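Local coordinates for cell wall surface anchor family protein (Streptococcus agalactiae serogroup V, PDB 3PF2) that builds the shaft of the type 1 pilus on the bacterial cell surface as its major pilin, this chain being a calcium-binding C-terminal fragment, at residues D12-G17 with A21-G26; F29-K34 with D51-G56; A144-A149 with E249-A254. All coordinates share one frame; numbering follows the deposited sequence.

Contact 1: D12-G17 with A21-G26; sequences DVKKLG and AGYTIG. With CA (calcium ion), chain B.
Lys14 meets Tyr23 at the start of its side chain, where the first torsion sets CG anti to the backbone N (chi1 -170°). Tyr23 comes from segment 21-26, with ring atom CG anti to its own carbonyl carbon (chi1 -68°). The two side chains meet at an oblique angle. Tyr23 OH lies 3.2 Å from Lys14 CG and about as near to Lys14 CB. This is a contact of the hydroxyl with methylenes. Beyond CG the lysine chain is extended, and Lys14 CD passes 4.0 Å from Ala21 CB. Val13 adds an apolar touch on the same methyl, with Val13 CG1 4.1 Å from Ala21 CB. At the polar end, Lys14 NZ forms a salt bridge with Asp258. It also donates to a water at 2.8 Å from Lys14 NZ, and that water donates in turn to Gly22 O. The same water sits over one face of the Tyr23 ring, nearer the rim than the middle.

The place is the end of strand 9-13, an outer strand of an antiparallel sheet in the N-terminal Ig-like domain. Strand 20-22 belongs to a different, mixed sheet. There it pairs in parallel with strand 178-190, which leads into the C-terminal domain. Tyr23 also stacks on Phe29.

Asp12 uses its two carboxylate oxygens differently. Asp12 OD1 binds the calcium ion at 2.2 Å. Two waters, Asp10, Lys11 through its carbonyl O, and Asp19 are also ligands. Asp12 OD2 takes the N-H of Gly17, with Gly17 N at 2.8 Å, in a nearly straight bond (170°) that arrives from above the carboxylate plane. Lys34 gives this oxygen a salt bridge as well, which probably steadies its negative charge.

Contact 2: F29-K34 with D51-G56; sequences FKWFLK and DKFADG
The indole of Trp31 and the ring of Phe53 meet across the contact at an oblique angle. Trp31 CD1 lies 3.9 Å from Phe53 CE1, and the planes are inclined at 44°. The phenyl centroid is 5.7 Å from that of the five-membered indole ring. The two side chains run antiparallel as they pass. One face of Trp31 carries Phe29 CE1, 3.4 Å above the plane and nearer its margin than its middle. In return, Trp31 CE2 lies in plane at the edge of the Phe29 ring. Phe53 has Asp51 OD1 over the centre of one face, 3.5 Å above its plane.

These residues belong to the core of the N-terminal Ig-like domain, where strand 29-35 of one antiparallel sheet faces strand 46-52 of another. The strand ends at Lys52, and Phe53 continues the packing from the loop. Lys11, on strand 9-13, makes a cation-pi contact with Trp31.

The second pair is mixed in character. Leu33 CD1 comes 3.6 Å from Asp51 OD2, and the two side chains cross at a slant. With Asp51 CG anti to the backbone N (chi1 -172°), OD2 lies against the Leu33 methyls. Asp51 is a buried residue, and its OD2 is hydrogen-bonded by Lys11 NZ. That lysine charge would probably stabilise the carboxylate as an anion.

Contact 3: A144-A149 with E249-A254; sequences AVLGKA and EIKGLA
Van der Waals packing makes this contact, and Leu146 supplies it from one side. Its two methyls have separate targets. Leu146 CD1 lies against the aliphatic part of Lys251, 3.7 Å from Lys251 CE and 3.8 Å from Lys251 CB. The lysine chain bends at chi3 (77°), and the bend brings CE back beside the same methyl that CB touches. The leucine lies roughly perpendicular to the lysine chain. Leu146 CD2 rests on the backbone, 4.0 Å from Gly252 N.

Polar bonds surround this packing. Lys251 NZ makes a salt bridge with Asp305 OD2. The other oxygen, Asp305 OD1, accepts the backbone N-H of Leu146. One carboxylate therefore serves both segments and links them indirectly.

Backbone bonds fix the shape of each side. Lys148 N donates to Val145 O at 3.1 Å, closing a type II beta turn with Leu146 and Gly147 at its centre. Gly147 has the positive phi (87°) usual at the third position of such a turn. On the other side, Gly252 and Leu253 pair with strand 178-190.

The turn belongs to the N-terminal Ig-like domain, and strand 247-253 belongs to the C-terminal prealbumin-like one. The contact is thus plain packing at the junction of two pilin domains, set beside a G1 beta bulge in which Gly252, with positive phi in first position, and Leu253 both face Gly182.

How the contacts relate
All three contacts are largely buried; they differ in the elements they join. Contact 2 packs two aromatic rings, and a leucine against a carboxylate, between two sheets of the N-terminal domain. Contact 1 lies at an edge strand of one of those sheets and adds metal and water chemistry. Contact 3 joins the two domains through a leucine set against a lysine chain and a glycine backbone. Contacts 1 and 2 share a sheet through neighbouring strands 9-13 and 29-35, where Lys14 N probably bonds to Lys30 O. Contact 1 also meets contact 3, where Ile25 N probably bonds to Gly252 O. Contacts 2 and 3 do not touch, with centres about 18 Å apart.

Contact 1: D12-G17 with A21-G26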
loop_
_atom_site.group_PDB
_atom_site.type_symbol
_atom_site.label_atom_id
_atom_site.label_comp_id
_atom_site.label_asym_id
_atom_site.label_seq_id
_atom_site.Cartn_x
_atom_site.Cartn_y
_atom_site.Cartn_z
ATOM N N ASP A 12 3.324 8.028 8.099
ATOM C CA ASP A 12 4.130 6.808 7.986
ATOM C C ASP A 12 3.288 5.717 7.326
ATOM O O ASP A 12 2.096 5.886 7.084
ATOM C CB ASP A 12 4.535 6.297 9.374
ATOM C CG ASP A 12 5.496 7.228 10.102
ATOM O OD1 ASP A 12 6.047 8.170 9.466
ATOM O OD2 ASP A 12 5.680 7.022 11.317
ATOM N N VAL A 13 3.939 4.598 7.015
ATOM C CA VAL A 13 3.257 3.422 6.513
ATOM C C VAL A 13 3.804 2.189 7.206
ATOM O O VAL A 13 4.983 2.156 7.595
ATOM C CB VAL A 13 3.402 3.283 4.983
ATOM C CG1 VAL A 13 4.855 2.938 4.584
ATOM C CG2 VAL A 13 2.385 2.288 4.419
ATOM N N LYS A 14 2.923 1.192 7.341
ATOM C CA LYS A 14 3.217 -0.148 7.900
ATOM C C LYS A 14 3.263 -0.147 9.421
ATOM O O LYS A 14 2.544 -0.921 10.066
ATOM C CB LYS A 14 4.470 -0.808 7.261
ATOM C CG LYS A 14 4.681 -2.312 7.620
ATOM C CD LYS A 14 5.705 -2.953 6.668
ATOM C CE LYS A 14 5.881 -4.420 6.967
ATOM N NZ LYS A 14 6.823 -5.056 5.972
ATOM N N LYS A 15 4.117 0.701 9.990
ATOM C CA LYS A 15 4.176 0.900 11.424
ATOM C C LYS A 15 4.756 2.279 11.690
ATOM O O LYS A 15 5.343 2.909 10.797
ATOM C CB LYS A 15 5.075 -0.159 12.077
ATOM C CG LYS A 15 6.551 -0.045 11.659
ATOM C CD LYS A 15 7.337 -1.309 11.994
ATOM C CE LYS A 15 8.826 -1.084 11.797
ATOM N NZ LYS A 15 9.549 -2.416 11.842
ATOM N N LEU A 16 4.643 2.731 12.937
ATOM C CA LEU A 16 5.255 4.004 13.313
ATOM C C LEU A 16 6.751 3.974 13.102
ATOM O O LEU A 16 7.446 3.047 13.567
ATOM C CB LEU A 16 4.936 4.366 14.772
ATOM C CG LEU A 16 3.472 4.744 15.017
ATOM C CD1 LEU A 16 3.240 4.903 16.521
ATOM C CD2 LEU A 16 3.138 6.050 14.287
ATOM N N GLY A 17 7.238 4.978 12.378
ATOM C CA GLY A 17 8.663 5.149 12.143
ATOM C C GLY A 17 9.121 4.634 10.790
ATOM O O GLY A 17 10.293 4.817 10.429
ATOM N N ALA A 21 7.332 0.768 2.104
ATOM C CA ALA A 21 6.928 -0.631 2.218
ATOM C C ALA A 21 6.421 -1.180 0.901
ATOM O O ALA A 21 5.876 -0.447 0.081
ATOM C CB ALA A 21 5.857 -0.794 3.292
ATOM N N GLY A 22 6.604 -2.488 0.720
ATOM C CA GLY A 22 6.134 -3.182 -0.480
ATOM C C GLY A 22 5.048 -4.192 -0.143
ATOM O O GLY A 22 5.134 -4.911 0.875
ATOM N N TYR A 23 4.020 -4.240 -0.991
ATOM C CA TYR A 23 2.846 -5.093 -0.737
ATOM C C TYR A 23 2.326 -5.739 -1.989
ATOM O O TYR A 23 2.493 -5.225 -3.089
ATOM C CB TYR A 23 1.699 -4.283 -0.119
ATOM C CG TYR A 23 1.965 -3.806 1.275
ATOM C CD1 TYR A 23 1.890 -4.680 2.349
ATOM C CD2 TYR A 23 2.300 -2.469 1.522
ATOM C CE1 TYR A 23 2.135 -4.256 3.656
ATOM C CE2 TYR A 23 2.538 -2.027 2.817
ATOM C CZ TYR A 23 2.471 -2.922 3.873
ATOM O OH TYR A 23 2.709 -2.489 5.161
ATOM N N THR A 24 1.673 -6.876 -1.798
ATOM C CA THR A 24 0.883 -7.510 -2.837
ATOM C C THR A 24 -0.455 -6.785 -2.927
ATOM O O THR A 24 -1.008 -6.360 -1.910
ATOM C CB THR A 24 0.717 -8.995 -2.507
ATOM O OG1 THR A 24 1.992 -9.633 -2.630
ATOM C CG2 THR A 24 -0.287 -9.706 -3.429
ATOM N N ILE A 25 -0.942 -6.612 -4.152
ATOM C CA ILE A 25 -2.236 -5.959 -4.392
ATOM C C ILE A 25 -3.320 -6.660 -3.577
ATOM O O ILE A 25 -3.391 -7.886 -3.555
ATOM C CB ILE A 25 -2.590 -5.946 -5.895
ATOM C CG1 ILE A 25 -1.769 -4.855 -6.604
ATOM C CG2 ILE A 25 -4.119 -5.750 -6.096
ATOM C CD1 ILE A 25 -2.000 -4.738 -8.141
ATOM N N GLY A 26 -4.145 -5.883 -2.881
ATOM C CA GLY A 26 -5.203 -6.466 -2.050
ATOM C C GLY A 26 -4.847 -6.758 -0.603
ATOM O O GLY A 26 -5.734 -6.993 0.227
HETATM CA CA CA B . 6.922 9.680 8.052
HETATM O O HOH W 1 5.332 -4.529 3.642
HETATM O O HOH W 2 7.620 10.637 6.004
HETATM O O HOH W 3 9.129 9.746 8.963
#

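Contact 2: F29-K34 with D51-G56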
loop_
_atom_site.group_PDB
_atom_site.type_symbol
_atom_site.label_atom_id
_atom_site.label_comp_id
_atom_site.label_asym_id
_atom_site.label_seq_id
_atom_site.Cartn_x
_atom_site.Cartn_y
_atom_site.Cartn_z
ATOM N N PHE A 29 -2.971 -2.987 4.801
ATOM C CA PHE A 29 -1.925 -2.451 5.671
ATOM C C PHE A 29 -2.401 -1.094 6.204
ATOM O O PHE A 29 -3.414 -0.569 5.756
ATOM C CB PHE A 29 -0.601 -2.265 4.897
ATOM C CG PHE A 29 -0.712 -1.310 3.754
ATOM C CD1 PHE A 29 -0.506 0.059 3.947
ATOM C CD2 PHE A 29 -1.089 -1.761 2.496
ATOM C CE1 PHE A 29 -0.659 0.951 2.872
ATOM C CE2 PHE A 29 -1.228 -0.878 1.425
ATOM C CZ PHE A 29 -1.006 0.477 1.622
ATOM N N LYS A 30 -1.647 -0.527 7.130
ATOM C CA LYS A 30 -2.012 0.763 7.715
ATOM C C LYS A 30 -1.091 1.887 7.287
ATOM O O LYS A 30 0.129 1.727 7.309
ATOM C CB LYS A 30 -1.993 0.680 9.229
ATOM C CG LYS A 30 -3.012 -0.324 9.780
ATOM C CD LYS A 30 -3.047 -0.281 11.279
ATOM C CE LYS A 30 -4.188 -1.139 11.817
ATOM N NZ LYS A 30 -3.853 -2.591 11.759
ATOM N N TRP A 31 -1.684 3.026 6.922
ATOM C CA TRP A 31 -0.969 4.304 6.923
ATOM C C TRP A 31 -1.155 4.882 8.323
ATOM O O TRP A 31 -2.124 4.534 9.016
ATOM C CB TRP A 31 -1.577 5.264 5.910
ATOM C CG TRP A 31 -1.551 4.822 4.479
ATOM C CD1 TRP A 31 -2.583 4.255 3.789
ATOM C CD2 TRP A 31 -0.465 4.949 3.548
ATOM N NE1 TRP A 31 -2.210 4.005 2.494
ATOM C CE2 TRP A 31 -0.913 4.424 2.316
ATOM C CE3 TRP A 31 0.848 5.465 3.636
ATOM C CZ2 TRP A 31 -0.110 4.391 1.171
ATOM C CZ3 TRP A 31 1.660 5.418 2.487
ATOM C CH2 TRP A 31 1.168 4.896 1.273
ATOM N N PHE A 32 -0.246 5.758 8.749
ATOM C CA PHE A 32 -0.401 6.437 10.048
ATOM C C PHE A 32 -0.338 7.945 9.851
ATOM O O PHE A 32 0.704 8.467 9.457
ATOM C CB PHE A 32 0.677 5.989 11.036
ATOM C CG PHE A 32 0.586 4.530 11.381
ATOM C CD1 PHE A 32 -0.074 4.112 12.522
ATOM C CD2 PHE A 32 1.137 3.576 10.530
ATOM C CE1 PHE A 32 -0.181 2.726 12.825
ATOM C CE2 PHE A 32 1.032 2.207 10.807
ATOM C CZ PHE A 32 0.384 1.783 11.967
ATOM N N LEU A 33 -1.465 8.623 10.077
ATOM C CA LEU A 33 -1.500 10.084 10.005
ATOM C C LEU A 33 -1.125 10.590 11.381
ATOM O O LEU A 33 -1.727 10.186 12.387
ATOM C CB LEU A 33 -2.901 10.573 9.635
ATOM C CG LEU A 33 -3.459 10.458 8.201
ATOM C CD1 LEU A 33 -2.940 9.272 7.399
ATOM C CD2 LEU A 33 -4.992 10.574 8.133
ATOM N N LYS A 34 -0.136 11.471 11.446
ATOM C CA LYS A 34 0.451 11.832 12.723
ATOM C C LYS A 34 0.466 13.336 12.878
ATOM O O LYS A 34 0.831 14.031 11.952
ATOM C CB LYS A 34 1.895 11.322 12.823
ATOM C CG LYS A 34 2.044 9.811 12.578
ATOM C CD LYS A 34 3.439 9.478 11.992
ATOM C CE LYS A 34 4.587 9.771 12.988
ATOM N NZ LYS A 34 5.930 9.462 12.405
ATOM N N ASP A 51 -7.289 13.770 3.551
ATOM C CA ASP A 51 -6.329 12.901 2.871
ATOM C C ASP A 51 -6.941 12.442 1.556
ATOM O O ASP A 51 -7.899 11.650 1.546
ATOM C CB ASP A 51 -6.004 11.712 3.783
ATOM C CG ASP A 51 -4.864 10.850 3.262
ATOM O OD1 ASP A 51 -4.705 10.728 2.032
ATOM O OD2 ASP A 51 -4.154 10.278 4.119
ATOM N N LYS A 52 -6.407 12.960 0.444
ATOM C CA LYS A 52 -6.840 12.553 -0.882
ATOM C C LYS A 52 -5.983 11.356 -1.296
ATOM O O LYS A 52 -4.792 11.502 -1.576
ATOM C CB LYS A 52 -6.724 13.705 -1.887
ATOM C CG LYS A 52 -7.231 13.337 -3.285
ATOM C CD LYS A 52 -7.285 14.539 -4.221
ATOM C CE LYS A 52 -7.254 14.109 -5.687
ATOM N NZ LYS A 52 -8.222 13.031 -6.031
ATOM N N PHE A 53 -6.572 10.165 -1.276
ATOM C CA PHE A 53 -5.801 8.964 -1.619
ATOM C C PHE A 53 -5.570 8.833 -3.119
ATOM O O PHE A 53 -6.480 9.074 -3.915
ATOM C CB PHE A 53 -6.453 7.707 -1.024
ATOM C CG PHE A 53 -6.294 7.609 0.452
ATOM C CD1 PHE A 53 -5.097 7.138 1.007
ATOM C CD2 PHE A 53 -7.318 8.031 1.311
ATOM C CE1 PHE A 53 -4.933 7.062 2.400
ATOM C CE2 PHE A 53 -7.161 7.951 2.691
ATOM C CZ PHE A 53 -5.970 7.469 3.242
ATOM N N ALA A 54 -4.337 8.487 -3.499
ATOM C CA ALA A 54 -3.976 8.225 -4.898
ATOM C C ALA A 54 -4.915 7.196 -5.524
ATOM O O ALA A 54 -5.459 6.341 -4.821
ATOM C CB ALA A 54 -2.531 7.726 -4.985
ATOM N N ASP A 55 -5.105 7.295 -6.842
ATOM C CA ASP A 55 -5.946 6.362 -7.593
ATOM C C ASP A 55 -5.660 4.902 -7.253
ATOM O O ASP A 55 -6.580 4.088 -7.166
ATOM C CB ASP A 55 -5.730 6.561 -9.101
ATOM C CG ASP A 55 -6.247 7.903 -9.600
ATOM O OD1 ASP A 55 -6.878 8.634 -8.812
ATOM O OD2 ASP A 55 -6.006 8.231 -10.784
ATOM N N GLY A 56 -4.375 4.591 -7.098
ATOM C CA GLY A 56 -3.904 3.221 -6.901
ATOM C C GLY A 56 -4.041 2.713 -5.478
ATOM O O GLY A 56 -3.575 1.615 -5.162
#

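Contact 3: A144-A149 with E249-A254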
loop_
_atom_site.group_PDB
_atom_site.type_symbol
_atom_site.label_atom_id
_atom_site.label_comp_id
_atom_site.label_asym_id
_atom_site.label_seq_id
_atom_site.Cartn_x
_atom_site.Cartn_y
_atom_site.Cartn_z
ATOM N N ALA A 144 -2.505 0.794 -9.648
ATOM C CA ALA A 144 -1.092 1.046 -9.380
ATOM C C ALA A 144 -0.251 0.836 -10.632
ATOM O O ALA A 144 -0.580 -0.010 -11.489
ATOM C CB ALA A 144 -0.600 0.122 -8.266
ATOM N N VAL A 145 0.834 1.598 -10.753
ATOM C CA VAL A 145 1.842 1.295 -11.774
ATOM C C VAL A 145 2.838 0.356 -11.118
ATOM O O VAL A 145 3.329 0.652 -10.029
ATOM C CB VAL A 145 2.555 2.562 -12.296
ATOM C CG1 VAL A 145 3.687 2.191 -13.273
ATOM C CG2 VAL A 145 1.578 3.447 -13.021
ATOM N N LEU A 146 3.116 -0.779 -11.761
ATOM C CA LEU A 146 4.004 -1.770 -11.156
ATOM C C LEU A 146 5.448 -1.257 -11.074
ATOM O O LEU A 146 6.014 -0.808 -12.073
ATOM C CB LEU A 146 3.898 -3.116 -11.885
ATOM C CG LEU A 146 2.487 -3.725 -11.940
ATOM C CD1 LEU A 146 2.546 -5.123 -12.528
ATOM C CD2 LEU A 146 1.806 -3.781 -10.555
ATOM N N GLY A 147 6.010 -1.302 -9.864
ATOM C CA GLY A 147 7.360 -0.813 -9.580
ATOM C C GLY A 147 7.424 0.666 -9.255
ATOM O O GLY A 147 8.513 1.204 -9.022
ATOM N N LYS A 148 6.268 1.329 -9.240
ATOM C CA LYS A 148 6.222 2.783 -8.991
ATOM C C LYS A 148 5.865 3.111 -7.545
ATOM O O LYS A 148 4.995 2.469 -6.958
ATOM C CB LYS A 148 5.235 3.454 -9.953
ATOM C CG LYS A 148 5.335 4.973 -9.986
ATOM C CD LYS A 148 4.297 5.543 -10.945
ATOM C CE LYS A 148 4.443 7.054 -11.093
ATOM N NZ LYS A 148 5.634 7.396 -11.899
ATOM N N ALA A 149 6.535 4.113 -6.967
ATOM C CA ALA A 149 6.163 4.583 -5.628
ATOM C C ALA A 149 4.756 5.191 -5.638
ATOM O O ALA A 149 4.417 6.034 -6.485
ATOM C CB ALA A 149 7.173 5.581 -5.117
ATOM N N GLU A 249 1.608 -13.504 -17.557
ATOM C CA GLU A 249 2.080 -12.479 -16.619
ATOM C C GLU A 249 1.441 -12.662 -15.255
ATOM O O GLU A 249 0.408 -13.318 -15.126
ATOM C CB GLU A 249 1.714 -11.076 -17.132
ATOM C CG GLU A 249 2.307 -10.705 -18.493
ATOM C CD GLU A 249 1.920 -9.320 -18.942
ATOM O OE1 GLU A 249 1.046 -8.694 -18.288
ATOM O OE2 GLU A 249 2.501 -8.859 -19.950
ATOM N N ILE A 250 2.066 -12.087 -14.226
ATOM C CA ILE A 250 1.409 -11.931 -12.934
ATOM C C ILE A 250 1.608 -10.475 -12.516
ATOM O O ILE A 250 2.721 -9.944 -12.604
ATOM C CB ILE A 250 1.937 -12.942 -11.870
ATOM C CG1 ILE A 250 1.196 -12.790 -10.531
ATOM C CG2 ILE A 250 3.449 -12.790 -11.660
ATOM C CD1 ILE A 250 -0.278 -13.202 -10.575
ATOM N N LYS A 251 0.530 -9.837 -12.070
ATOM C CA LYS A 251 0.577 -8.426 -11.687
ATOM C C LYS A 251 0.199 -8.251 -10.226
ATOM O O LYS A 251 -0.807 -8.795 -9.760
ATOM C CB LYS A 251 -0.352 -7.577 -12.570
ATOM C CG LYS A 251 -0.066 -7.699 -14.066
ATOM C CD LYS A 251 -0.907 -6.747 -14.905
ATOM C CE LYS A 251 -0.365 -5.328 -14.822
ATOM N NZ LYS A 251 -0.904 -4.425 -15.894
ATOM N N GLY A 252 1.025 -7.509 -9.502
ATOM C CA GLY A 252 0.664 -7.105 -8.153
ATOM C C GLY A 252 1.244 -7.928 -7.022
ATOM O O GLY A 252 0.588 -8.133 -6.006
ATOM N N LEU A 253 2.466 -8.426 -7.192
ATOM C CA LEU A 253 3.161 -9.081 -6.090
ATOM C C LEU A 253 4.145 -8.165 -5.370
ATOM O O LEU A 253 4.851 -7.372 -6.000
ATOM C CB LEU A 253 3.921 -10.318 -6.579
ATOM C CG LEU A 253 3.083 -11.365 -7.304
ATOM C CD1 LEU A 253 4.044 -12.411 -7.886
ATOM C CD2 LEU A 253 2.024 -12.016 -6.391
ATOM N N ALA A 254 4.229 -8.330 -4.051
ATOM C CA ALA A 254 5.145 -7.530 -3.234
ATOM C C ALA A 254 6.597 -7.694 -3.662
ATOM O O ALA A 254 7.018 -8.782 -4.027
ATOM C CB ALA A 254 5.009 -7.908 -1.756
#